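Side-chain contacts in papain-like protease (Human betacoronavirus 2c EMC/2012, PDB 4RNA), which is a viral cysteine protease that probably cleaves the coronavirus polyprotein and, as in related enzymes, removes ubiquitin-like modifiers from host proteins: residues H93-V98 and R104-S109; Y86-A91 and C160-P165; N16-V21 and L56-N61; I132-H137 and I151-A156. All coordinates share one frame; numbering follows the deposited sequence.

Interaction 1: residues H93-V98 and R104-S109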
loop_
_atom_site.group_PDB
_atom_site.type_symbol
_atom_site.label_atom_id
_atom_site.label_comp_id
_atom_site.label_asym_id
_atom_site.label_seq_id
_atom_site.Cartn_x
_atom_site.Cartn_y
_atom_site.Cartn_z
ATOM N N HIS A 93 12.634 -8.350 14.239
ATOM C CA HIS A 93 13.667 -8.452 15.275
ATOM C C HIS A 93 14.480 -9.704 15.217
ATOM O O HIS A 93 15.639 -9.707 15.573
ATOM C CB HIS A 93 13.069 -8.289 16.675
ATOM C CG HIS A 93 13.723 -7.196 17.445
ATOM N ND1 HIS A 93 13.044 -6.117 17.888
ATOM C CD2 HIS A 93 15.062 -6.980 17.741
ATOM C CE1 HIS A 93 13.902 -5.272 18.479
ATOM N NE2 HIS A 93 15.142 -5.803 18.384
ATOM N N GLY A 94 13.883 -10.789 14.769
ATOM C CA GLY A 94 14.646 -12.010 14.584
ATOM C C GLY A 94 15.371 -12.105 13.237
ATOM O O GLY A 94 15.831 -13.161 12.850
ATOM N N TRP A 95 15.450 -11.024 12.469
ATOM C CA TRP A 95 16.259 -11.075 11.269
ATOM C C TRP A 95 17.699 -10.676 11.574
ATOM O O TRP A 95 17.977 -10.165 12.665
ATOM C CB TRP A 95 15.635 -10.145 10.219
ATOM C CG TRP A 95 14.394 -10.721 9.550
ATOM C CD1 TRP A 95 13.862 -12.019 9.671
ATOM C CD2 TRP A 95 13.540 -10.032 8.591
ATOM N NE1 TRP A 95 12.736 -12.167 8.869
ATOM C CE2 TRP A 95 12.483 -10.993 8.196
ATOM C CE3 TRP A 95 13.533 -8.734 8.039
ATOM C CZ2 TRP A 95 11.485 -10.660 7.263
ATOM C CZ3 TRP A 95 12.525 -8.425 7.101
ATOM C CH2 TRP A 95 11.536 -9.353 6.728
ATOM N N LYS A 96 18.609 -10.811 10.603
ATOM C CA LYS A 96 20.003 -10.408 10.820
ATOM C C LYS A 96 20.620 -9.608 9.623
ATOM O O LYS A 96 20.506 -10.040 8.462
ATOM C CB LYS A 96 20.828 -11.652 11.150
ATOM C CG LYS A 96 22.310 -11.399 11.390
ATOM C CD LYS A 96 23.016 -12.702 11.679
ATOM C CE LYS A 96 24.491 -12.450 11.929
ATOM N NZ LYS A 96 25.109 -13.765 12.298
ATOM N N MET A 97 21.249 -8.466 9.947
ATOM C CA MET A 97 22.100 -7.664 9.051
ATOM C C MET A 97 23.546 -8.094 9.265
ATOM O O MET A 97 23.991 -8.190 10.416
ATOM C CB MET A 97 22.107 -6.184 9.414
ATOM C CG MET A 97 20.753 -5.512 9.447
ATOM S SD MET A 97 20.013 -5.339 7.811
ATOM C CE MET A 97 21.185 -4.451 6.800
ATOM N N VAL A 98 24.261 -8.320 8.165
ATOM C CA VAL A 98 25.708 -8.670 8.198
ATOM C C VAL A 98 26.391 -7.539 7.434
ATOM O O VAL A 98 25.714 -6.839 6.661
ATOM C CB VAL A 98 25.980 -10.029 7.529
ATOM C CG1 VAL A 98 25.615 -11.166 8.479
ATOM C CG2 VAL A 98 25.233 -10.129 6.187
ATOM N N ARG A 104 26.524 -3.143 4.422
ATOM C CA ARG A 104 25.387 -3.781 5.152
ATOM C C ARG A 104 24.415 -4.486 4.226
ATOM O O ARG A 104 23.880 -3.874 3.277
ATOM C CB ARG A 104 24.521 -2.758 5.916
ATOM C CG ARG A 104 25.121 -2.119 7.152
ATOM C CD ARG A 104 24.106 -1.239 7.889
ATOM N NE ARG A 104 23.530 -0.187 7.044
ATOM C CZ ARG A 104 24.165 0.911 6.660
ATOM N NH1 ARG A 104 25.422 1.142 7.031
ATOM N NH2 ARG A 104 23.536 1.791 5.909
ATOM N N SER A 105 24.142 -5.758 4.505
ATOM C CA SER A 105 23.182 -6.515 3.719
ATOM C C SER A 105 22.270 -7.315 4.687
ATOM O O SER A 105 22.708 -7.737 5.752
ATOM C CB SER A 105 23.952 -7.512 2.874
ATOM O OG SER A 105 23.124 -8.083 1.907
ATOM N N LEU A 106 21.038 -7.564 4.274
ATOM C CA LEU A 106 20.017 -8.246 5.081
ATOM C C LEU A 106 20.078 -9.742 4.753
ATOM O O LEU A 106 19.979 -10.108 3.605
ATOM C CB LEU A 106 18.654 -7.698 4.683
ATOM C CG LEU A 106 17.476 -8.393 5.347
ATOM C CD1 LEU A 106 17.627 -8.352 6.850
ATOM C CD2 LEU A 106 16.135 -7.835 4.831
ATOM N N LYS A 107 20.262 -10.595 5.748
ATOM C CA LYS A 107 20.320 -12.038 5.454
ATOM C C LYS A 107 18.945 -12.538 4.967
ATOM O O LYS A 107 17.905 -12.019 5.424
ATOM C CB LYS A 107 20.757 -12.814 6.700
ATOM C CG LYS A 107 22.264 -12.886 6.884
ATOM C CD LYS A 107 22.657 -13.645 8.162
ATOM C CE LYS A 107 21.853 -14.911 8.371
ATOM N NZ LYS A 107 21.983 -15.847 7.221
ATOM N N LEU A 108 18.939 -13.530 4.058
ATOM C CA LEU A 108 17.693 -14.156 3.570
ATOM C C LEU A 108 16.885 -14.848 4.668
ATOM O O LEU A 108 17.353 -15.766 5.363
ATOM C CB LEU A 108 17.949 -15.189 2.446
ATOM C CG LEU A 108 16.695 -15.718 1.725
ATOM C CD1 LEU A 108 15.933 -14.589 1.029
ATOM C CD2 LEU A 108 17.070 -16.791 0.700
ATOM N N SER A 109 15.643 -14.431 4.789
ATOM C CA SER A 109 14.735 -15.086 5.697
ATOM C C SER A 109 13.328 -14.636 5.352
ATOM O O SER A 109 13.116 -13.468 5.028
ATOM C CB SER A 109 15.068 -14.734 7.142
ATOM O OG SER A 109 14.029 -15.175 7.973
HETATM O O HOH W 1 17.531 -12.230 8.159
#

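Interaction 2: residues Y86-A91 and C160-P165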
loop_
_atom_site.group_PDB
_atom_site.type_symbol
_atom_site.label_atom_id
_atom_site.label_comp_id
_atom_site.label_asym_id
_atom_site.label_seq_id
_atom_site.Cartn_x
_atom_site.Cartn_y
_atom_site.Cartn_z
ATOM N N TYR A 86 3.617 -2.526 14.882
ATOM C CA TYR A 86 4.115 -3.020 16.114
ATOM C C TYR A 86 4.344 -4.488 15.902
ATOM O O TYR A 86 5.368 -4.932 16.366
ATOM C CB TYR A 86 3.148 -2.899 17.316
ATOM C CG TYR A 86 2.809 -1.449 17.765
ATOM C CD1 TYR A 86 3.704 -0.395 17.539
ATOM C CD2 TYR A 86 1.640 -1.192 18.465
ATOM C CE1 TYR A 86 3.384 0.909 17.948
ATOM C CE2 TYR A 86 1.319 0.121 18.885
ATOM C CZ TYR A 86 2.208 1.139 18.618
ATOM O OH TYR A 86 1.814 2.428 19.035
ATOM N N SER A 87 3.459 -5.192 15.165
ATOM C CA SER A 87 3.683 -6.672 14.928
ATOM C C SER A 87 4.921 -6.905 14.048
ATOM O O SER A 87 5.612 -7.920 14.238
ATOM C CB SER A 87 2.491 -7.360 14.196
ATOM O OG SER A 87 1.257 -7.059 14.842
ATOM N N LEU A 88 5.091 -6.092 12.984
ATOM C CA LEU A 88 6.284 -6.190 12.097
ATOM C C LEU A 88 7.559 -6.018 12.886
ATOM O O LEU A 88 8.490 -6.804 12.699
ATOM C CB LEU A 88 6.272 -5.170 10.954
ATOM C CG LEU A 88 5.264 -5.648 9.908
ATOM C CD1 LEU A 88 4.769 -4.481 9.088
ATOM C CD2 LEU A 88 5.754 -6.802 9.052
ATOM N N LYS A 89 7.613 -4.948 13.705
ATOM C CA LYS A 89 8.792 -4.689 14.578
ATOM C C LYS A 89 9.191 -5.940 15.421
ATOM O O LYS A 89 10.363 -6.450 15.361
ATOM C CB LYS A 89 8.540 -3.380 15.344
ATOM C CG LYS A 89 9.716 -2.892 16.132
ATOM C CD LYS A 89 9.393 -1.584 16.787
ATOM C CE LYS A 89 10.259 -1.534 18.008
ATOM N NZ LYS A 89 10.482 -0.114 18.349
ATOM N N ALA A 90 8.199 -6.517 16.097
ATOM C CA ALA A 90 8.400 -7.789 16.816
ATOM C C ALA A 90 8.975 -8.872 15.885
ATOM O O ALA A 90 9.967 -9.508 16.218
ATOM C CB ALA A 90 7.085 -8.255 17.460
ATOM N N ALA A 91 8.357 -9.095 14.727
ATOM C CA ALA A 91 8.837 -10.126 13.798
ATOM C C ALA A 91 10.216 -9.800 13.178
ATOM O O ALA A 91 11.081 -10.647 13.129
ATOM C CB ALA A 91 7.812 -10.377 12.697
ATOM N N CYS A 160 3.601 -4.584 3.205
ATOM C CA CYS A 160 4.208 -5.905 3.046
ATOM C C CYS A 160 3.664 -6.820 4.109
ATOM O O CYS A 160 3.439 -6.412 5.261
ATOM C CB CYS A 160 5.758 -5.828 3.089
ATOM S SG CYS A 160 6.354 -4.470 2.039
ATOM N N THR A 161 3.464 -8.068 3.718
ATOM C CA THR A 161 2.911 -9.069 4.606
ATOM C C THR A 161 4.137 -9.872 4.924
ATOM O O THR A 161 4.851 -10.297 4.014
ATOM C CB THR A 161 1.837 -9.962 3.878
ATOM O OG1 THR A 161 0.866 -9.147 3.187
ATOM C CG2 THR A 161 1.130 -10.825 4.835
ATOM N N PHE A 162 4.428 -10.001 6.209
ATOM C CA PHE A 162 5.556 -10.735 6.667
ATOM C C PHE A 162 5.523 -12.143 6.073
ATOM O O PHE A 162 4.508 -12.859 6.198
ATOM C CB PHE A 162 5.563 -10.787 8.199
ATOM C CG PHE A 162 6.801 -11.415 8.772
ATOM C CD1 PHE A 162 7.973 -10.671 8.936
ATOM C CD2 PHE A 162 6.815 -12.750 9.136
ATOM C CE1 PHE A 162 9.110 -11.249 9.467
ATOM C CE2 PHE A 162 7.960 -13.329 9.654
ATOM C CZ PHE A 162 9.110 -12.585 9.814
ATOM N N GLY A 163 6.616 -12.518 5.406
ATOM C CA GLY A 163 6.813 -13.862 4.863
ATOM C C GLY A 163 6.377 -13.994 3.406
ATOM O O GLY A 163 6.594 -15.011 2.787
ATOM N N ALA A 164 5.807 -12.949 2.825
ATOM C CA ALA A 164 5.389 -12.989 1.449
ATOM C C ALA A 164 6.388 -12.257 0.570
ATOM O O ALA A 164 6.882 -11.179 0.960
ATOM C CB ALA A 164 4.039 -12.282 1.317
ATOM N N PRO A 165 6.624 -12.760 -0.657
ATOM C CA PRO A 165 7.516 -12.012 -1.579
ATOM C C PRO A 165 6.848 -10.713 -1.975
ATOM O O PRO A 165 5.661 -10.577 -1.759
ATOM C CB PRO A 165 7.646 -12.940 -2.786
ATOM C CG PRO A 165 6.424 -13.830 -2.707
ATOM C CD PRO A 165 6.114 -14.012 -1.259
#

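Interaction 3: residues N16-V21 and L56-N61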
loop_
_atom_site.group_PDB
_atom_site.type_symbol
_atom_site.label_atom_id
_atom_site.label_comp_id
_atom_site.label_asym_id
_atom_site.label_seq_id
_atom_site.Cartn_x
_atom_site.Cartn_y
_atom_site.Cartn_z
ATOM N N ASN A 16 4.663 11.351 24.007
ATOM C CA ASN A 16 3.492 11.837 24.728
ATOM C C ASN A 16 2.778 10.678 25.422
ATOM O O ASN A 16 2.591 9.593 24.813
ATOM C CB ASN A 16 2.548 12.569 23.790
ATOM C CG ASN A 16 3.214 13.723 23.122
ATOM O OD1 ASN A 16 3.213 14.829 23.670
ATOM N ND2 ASN A 16 3.728 13.508 21.895
ATOM N N PHE A 17 2.472 10.884 26.713
ATOM C CA PHE A 17 1.938 9.834 27.583
ATOM C C PHE A 17 0.714 10.339 28.313
ATOM O O PHE A 17 0.652 11.525 28.689
ATOM C CB PHE A 17 2.977 9.308 28.581
ATOM C CG PHE A 17 4.152 8.652 27.934
ATOM C CD1 PHE A 17 5.193 9.407 27.445
ATOM C CD2 PHE A 17 4.235 7.233 27.808
ATOM C CE1 PHE A 17 6.296 8.844 26.843
ATOM C CE2 PHE A 17 5.359 6.672 27.197
ATOM C CZ PHE A 17 6.381 7.450 26.713
ATOM N N ARG A 18 -0.302 9.493 28.419
ATOM C CA ARG A 18 -1.425 9.774 29.307
ATOM C C ARG A 18 -1.541 8.727 30.316
ATOM O O ARG A 18 -1.266 7.492 30.027
ATOM C CB ARG A 18 -2.778 9.982 28.592
ATOM C CG ARG A 18 -3.256 8.802 27.840
ATOM C CD ARG A 18 -4.706 8.935 27.377
ATOM N NE ARG A 18 -4.954 7.917 26.346
ATOM C CZ ARG A 18 -5.983 7.090 26.296
ATOM N NH1 ARG A 18 -6.914 7.128 27.233
ATOM N NH2 ARG A 18 -6.078 6.247 25.276
ATOM N N THR A 19 -1.920 9.182 31.503
ATOM C CA THR A 19 -2.108 8.256 32.596
ATOM C C THR A 19 -3.526 7.689 32.584
ATOM O O THR A 19 -4.492 8.394 32.575
ATOM C CB THR A 19 -1.796 8.835 33.976
ATOM O OG1 THR A 19 -0.472 9.360 33.948
ATOM C CG2 THR A 19 -1.936 7.674 35.054
ATOM N N VAL A 20 -3.614 6.360 32.622
ATOM C CA VAL A 20 -4.932 5.725 32.616
ATOM C C VAL A 20 -4.967 4.798 33.827
ATOM O O VAL A 20 -4.004 4.075 34.068
ATOM C CB VAL A 20 -5.187 4.928 31.282
ATOM C CG1 VAL A 20 -6.525 4.197 31.336
ATOM C CG2 VAL A 20 -5.181 5.924 30.095
ATOM N N VAL A 21 -6.079 4.819 34.565
ATOM C CA VAL A 21 -6.262 3.907 35.706
ATOM C C VAL A 21 -7.103 2.684 35.266
ATOM O O VAL A 21 -8.194 2.857 34.702
ATOM C CB VAL A 21 -6.980 4.661 36.862
ATOM C CG1 VAL A 21 -7.322 3.701 37.995
ATOM C CG2 VAL A 21 -6.110 5.813 37.356
ATOM N N LEU A 56 2.457 1.689 28.111
ATOM C CA LEU A 56 1.803 0.811 27.130
ATOM C C LEU A 56 1.684 1.477 25.791
ATOM O O LEU A 56 1.396 2.698 25.696
ATOM C CB LEU A 56 0.404 0.375 27.593
ATOM C CG LEU A 56 0.305 -0.495 28.834
ATOM C CD1 LEU A 56 -1.200 -0.693 29.084
ATOM C CD2 LEU A 56 1.055 -1.849 28.665
ATOM N N TYR A 57 1.873 0.665 24.746
ATOM C CA TYR A 57 1.739 1.178 23.375
ATOM C C TYR A 57 0.342 0.945 22.856
ATOM O O TYR A 57 -0.047 -0.136 22.655
ATOM C CB TYR A 57 2.800 0.546 22.462
ATOM C CG TYR A 57 3.985 1.398 22.506
ATOM C CD1 TYR A 57 4.946 1.225 23.498
ATOM C CD2 TYR A 57 4.112 2.464 21.600
ATOM C CE1 TYR A 57 6.037 2.091 23.573
ATOM C CE2 TYR A 57 5.216 3.301 21.640
ATOM C CZ TYR A 57 6.141 3.128 22.643
ATOM O OH TYR A 57 7.212 3.988 22.645
ATOM N N LEU A 58 -0.460 1.977 22.687
ATOM C CA LEU A 58 -1.868 1.774 22.257
ATOM C C LEU A 58 -1.953 1.706 20.707
ATOM O O LEU A 58 -1.275 2.480 20.009
ATOM C CB LEU A 58 -2.758 2.932 22.758
ATOM C CG LEU A 58 -4.277 2.829 22.455
ATOM C CD1 LEU A 58 -5.005 1.600 23.107
ATOM C CD2 LEU A 58 -4.906 4.109 22.970
ATOM N N ALA A 59 -2.739 0.774 20.149
ATOM C CA ALA A 59 -2.807 0.606 18.655
ATOM C C ALA A 59 -4.177 1.093 18.106
ATOM O O ALA A 59 -4.309 1.272 16.910
ATOM C CB ALA A 59 -2.516 -0.836 18.208
ATOM N N ASP A 60 -5.200 1.306 18.955
ATOM C CA ASP A 60 -6.543 1.725 18.432
ATOM C C ASP A 60 -7.311 2.280 19.561
ATOM O O ASP A 60 -6.817 2.292 20.671
ATOM C CB ASP A 60 -7.330 0.615 17.645
ATOM C CG ASP A 60 -7.650 -0.655 18.513
ATOM O OD1 ASP A 60 -7.753 -0.539 19.775
ATOM O OD2 ASP A 60 -7.819 -1.770 17.914
ATOM N N ASN A 61 -8.458 2.896 19.270
ATOM C CA ASN A 61 -9.146 3.687 20.277
ATOM C C ASN A 61 -8.493 4.931 20.803
ATOM O O ASN A 61 -8.617 5.164 21.996
ATOM C CB ASN A 61 -9.412 2.861 21.516
ATOM C CG ASN A 61 -10.600 2.095 21.352
ATOM O OD1 ASN A 61 -10.531 0.865 21.383
ATOM N ND2 ASN A 61 -11.700 2.779 21.019
HETATM O O HOH W 2 -8.221 4.499 24.626
#

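Interaction 4: residues I132-H137 and I151-A156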
loop_
_atom_site.group_PDB
_atom_site.type_symbol
_atom_site.label_atom_id
_atom_site.label_comp_id
_atom_site.label_asym_id
_atom_site.label_seq_id
_atom_site.Cartn_x
_atom_site.Cartn_y
_atom_site.Cartn_z
ATOM N N ILE A 132 8.627 12.304 6.834
ATOM C CA ILE A 132 7.921 11.724 8.020
ATOM C C ILE A 132 8.928 11.516 9.192
ATOM O O ILE A 132 9.932 10.822 9.032
ATOM C CB ILE A 132 7.296 10.345 7.657
ATOM C CG1 ILE A 132 6.157 10.537 6.624
ATOM C CG2 ILE A 132 6.735 9.680 8.930
ATOM C CD1 ILE A 132 5.755 9.273 5.845
ATOM N N PRO A 133 8.658 12.115 10.378
ATOM C CA PRO A 133 9.649 11.976 11.447
ATOM C C PRO A 133 9.992 10.562 11.857
ATOM O O PRO A 133 11.168 10.281 12.109
ATOM C CB PRO A 133 9.010 12.740 12.608
ATOM C CG PRO A 133 8.206 13.820 11.923
ATOM C CD PRO A 133 7.702 13.244 10.636
ATOM N N ALA A 134 9.007 9.664 11.919
ATOM C CA ALA A 134 9.353 8.312 12.354
ATOM C C ALA A 134 10.319 7.687 11.395
ATOM O O ALA A 134 11.224 6.938 11.807
ATOM C CB ALA A 134 8.093 7.462 12.474
ATOM N N LEU A 135 10.087 7.890 10.092
ATOM C CA LEU A 135 10.974 7.292 9.064
ATOM C C LEU A 135 12.377 7.897 9.103
ATOM O O LEU A 135 13.329 7.208 9.003
ATOM C CB LEU A 135 10.416 7.482 7.655
ATOM C CG LEU A 135 9.768 6.298 7.008
ATOM C CD1 LEU A 135 9.235 6.714 5.610
ATOM C CD2 LEU A 135 10.695 5.077 6.990
ATOM N N GLN A 136 12.483 9.221 9.243
ATOM C CA GLN A 136 13.790 9.875 9.340
ATOM C C GLN A 136 14.547 9.384 10.563
ATOM O O GLN A 136 15.726 8.978 10.468
ATOM C CB GLN A 136 13.588 11.402 9.437
ATOM C CG GLN A 136 14.885 12.252 9.227
ATOM C CD GLN A 136 15.751 11.814 8.042
ATOM O OE1 GLN A 136 15.255 11.292 7.029
ATOM N NE2 GLN A 136 17.076 11.964 8.191
ATOM N N HIS A 137 13.836 9.297 11.698
ATOM C CA HIS A 137 14.486 8.901 12.923
ATOM C C HIS A 137 14.912 7.462 12.737
ATOM O O HIS A 137 16.049 7.087 13.035
ATOM C CB HIS A 137 13.563 9.134 14.131
ATOM C CG HIS A 137 14.164 8.694 15.429
ATOM N ND1 HIS A 137 13.993 7.452 15.919
ATOM C CD2 HIS A 137 15.002 9.357 16.323
ATOM C CE1 HIS A 137 14.664 7.326 17.087
ATOM N NE2 HIS A 137 15.283 8.489 17.332
ATOM N N ILE A 151 13.310 -1.114 8.881
ATOM C CA ILE A 151 12.797 -2.195 8.113
ATOM C C ILE A 151 11.301 -2.407 8.421
ATOM O O ILE A 151 10.513 -2.559 7.467
ATOM C CB ILE A 151 13.554 -3.498 8.370
ATOM C CG1 ILE A 151 15.018 -3.382 7.909
ATOM C CG2 ILE A 151 12.830 -4.611 7.664
ATOM C CD1 ILE A 151 15.862 -4.430 8.590
ATOM N N ALA A 152 10.893 -2.422 9.704
ATOM C CA ALA A 152 9.467 -2.627 10.048
ATOM C C ALA A 152 8.602 -1.470 9.498
ATOM O O ALA A 152 7.497 -1.660 8.997
ATOM C CB ALA A 152 9.281 -2.793 11.575
ATOM N N LEU A 153 9.137 -0.270 9.535
ATOM C CA LEU A 153 8.411 0.819 8.937
ATOM C C LEU A 153 8.229 0.765 7.401
ATOM O O LEU A 153 7.141 1.052 6.891
ATOM C CB LEU A 153 9.064 2.135 9.314
ATOM C CG LEU A 153 8.767 2.701 10.718
ATOM C CD1 LEU A 153 9.550 3.991 10.890
ATOM C CD2 LEU A 153 7.283 2.962 10.985
ATOM N N ILE A 154 9.296 0.422 6.659
ATOM C CA ILE A 154 9.204 0.232 5.229
ATOM C C ILE A 154 8.136 -0.807 4.980
ATOM O O ILE A 154 7.292 -0.599 4.112
ATOM C CB ILE A 154 10.571 -0.219 4.613
ATOM C CG1 ILE A 154 11.566 0.919 4.607
ATOM C CG2 ILE A 154 10.407 -0.833 3.220
ATOM C CD1 ILE A 154 12.892 0.403 4.064
ATOM N N MET A 155 8.167 -1.930 5.687
ATOM C CA MET A 155 7.140 -2.943 5.513
ATOM C C MET A 155 5.688 -2.444 5.829
ATOM O O MET A 155 4.718 -2.780 5.091
ATOM C CB MET A 155 7.506 -4.169 6.357
ATOM C CG MET A 155 8.669 -4.884 5.738
ATOM S SD MET A 155 9.107 -6.251 6.805
ATOM C CE MET A 155 8.071 -7.523 6.070
ATOM N N ALA A 156 5.548 -1.618 6.878
ATOM C CA ALA A 156 4.240 -1.101 7.296
ATOM C C ALA A 156 3.716 -0.125 6.270
ATOM O O ALA A 156 2.590 -0.310 5.738
ATOM C CB ALA A 156 4.299 -0.498 8.714
#

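Interaction 1: residues H93-V98 and R104-S109
The carbonyl O of Lys96 accepts the N-H of Lys107 at 2.8 Å, with 168° at the hydrogen, and CB and CG of Lys107 pack against the same oxygen. Val98 N to Ser105 O and Ser105 N to Val98 O, each 2.9 Å, define an antiparallel hydrogen-bonded pair; Met97 and Leu106 form the adjoining non-hydrogen-bonded pair, with CA atoms 4.5 Å apart. A water extends the ladder, accepting from Lys96 N and donating to Lys107 O. Bends at chi2 and chi3 (-69° and -56°) fold the Met97 chain back across the partner strand: SD comes 4.0 Å from Leu106 CD1, and CE reaches CB of Arg104. On the other face, Val98 CG1 lies 3.9 Å from Lys107 CD, the two side chains nearly perpendicular. Lys96 runs fully extended alongside Lys107, CD to CD 3.7 Å. Their like charges stay apart, NZ to NZ 6.3 Å, so the alkyl parts make the contact. Trp95 brings CE3 to Leu106 CD2, and the pyrrole side of its indole lies beside Ser109 CB and OG, while NE1 is hydrogen-bonded to Asp110. This small hairpin follows helix 81-92. Asn116 of helix 115-122 binds Ser105 OG and Leu106 N, Arg104, in one of its two conformers, forms a salt bridge with Asp123, and the Trp95 ring rests on Ile151 and Met155 of helix 148-158.

Interaction 2: residues Y86-A91 and C160-P165
Phe162 meets helix 81-92 at its CB and over one face of its ring. At the base of the side chain, CB lies 4.1 Å from Leu88 CD2, the leucine and the phenylalanine running antiparallel, side by side. With CG anti to the backbone N (chi1 -174°), the ring projects from the loop toward the last turn of the helix, where the methyl of Ala91 covers one face. Going outward, Ala91 CB is 3.8 Å from CD1, 3.6 Å from CE1 and 3.9 Å from CZ of Phe162. The methyl therefore sits toward the rim on the CD1-CE1 side, yet it is only 18° off the ring normal, 3.8 Å from the centroid, which qualifies as a CH-pi contact. The indole of Trp95 also meets this ring, the planes about 20° apart. Behind the ring the backbone makes a type II beta turn from Thr161 to Ala164, closed by Ala164 N to Thr161 O at 3.1 Å. Gly163 occupies its third position, with the positive phi usual there. Thr161 and Ala164 also pack against the second subunit. A type II turn thus carries an aromatic ring against a helix end, within the helical thumb region of the papain-like protease fold.

Interaction 3: residues N16-V21 and L56-N61
Arg18 and Leu58 belong to strands that do not pair directly: strand 5-11 runs between them, bonded through its backbone to Arg18 on one side and to Leu56 on the other, and the two CA atoms stand 10.7 Å apart. The long arginine side chain bridges this gap. Its first torsion puts CG between the backbone N and the carbonyl carbon (chi1 62°), and from there the chain stays extended to NE, carrying the guanidinium over to the far strand. NH2 ends 3.4 Å from Leu58 CD2, the methyl lying at the guanidinium's edge near its plane, where only van der Waals contact is possible. Beyond it a water lies in the guanidinium plane, 2.8 Å from Arg18 NH2, and donates to Asn61 O at 2.7 Å. Since Arg18 NH2 and Asn61 O are themselves 4.3 Å apart, this polar link depends on the water. The charge is met by Glu66, whose carboxylate forms a salt bridge with Arg18 NE. This salt bridge and the water at NH2 would together be expected to limit the rotation of the guanidinium. Tyr226 of the second subunit makes a cation-pi contact with the same group. The 2-1-5-3-4 strand order, with 5-11 and 55-58 parallel at the centre, is that of the beta-grasp fold, as in the N-terminal ubiquitin-like domain of coronavirus papain-like proteases.

Interaction 4: residues I132-H137 and I151-A156
The peptide group joining Ala134 to Leu135 is the flat group touched here, and one of its faces receives a methyl, CD1 of Leu153. That carbon is 3.5 Å from Ala134 O and 3.8 Å from Ala134 C, and 4.0 Å from Leu135 N; measured from the peptide plane it stands about 3.3 Å off, so it approaches over the face and not in line with the C=O. The Leu153 chain has CG anti to the carbonyl carbon (chi1 -79°) and is then straight, which sends CD1 into the first turn of helix 133-143, also 4.1 Å from Ala134 CB. In return Leu135 CD2 comes 4.1 Å from Leu153 CB. The CA atoms of this pair are 7.0 Å apart, a close approach of the two helices. Phe85 of helix 81-92 packs on Leu153 from outside the pair, and Leu135 also touches Phe150 and Tyr157 of helix 148-158. No hydrogen bond crosses, and all three touching residues are buried: the leucine side chains and the Ala134 methyl pack against each other, and one leucine methyl also rests on a peptide group, so shape and burial, not directional bonds, govern the contact.

Starting at the N terminus, interaction 3 closes first, joining 16-21 to 56-61 within the N-terminal sheet before any other contact opens. Residues 86-91 then open the widest loop, which interaction 2 closes at 160-165. Inside it, in series, lie interaction 1, the short hairpin of 93-109, and interaction 4, the helix pair of 132-156; none cross. Interactions 1, 2 and 4 touch one another: Trp95 links the hairpin to the other two, while Leu88 packs on Ala156 and Cys160 N probably hydrogen-bonds to Met155 O. Interaction 3 reaches this helical group through Tyr86, whose OH probably hydrogen-bonds to Leu58 O, so helix 81-92 ties the ubiquitin-like sheet to the helices. Interactions 2 and 3 also touch the second subunit.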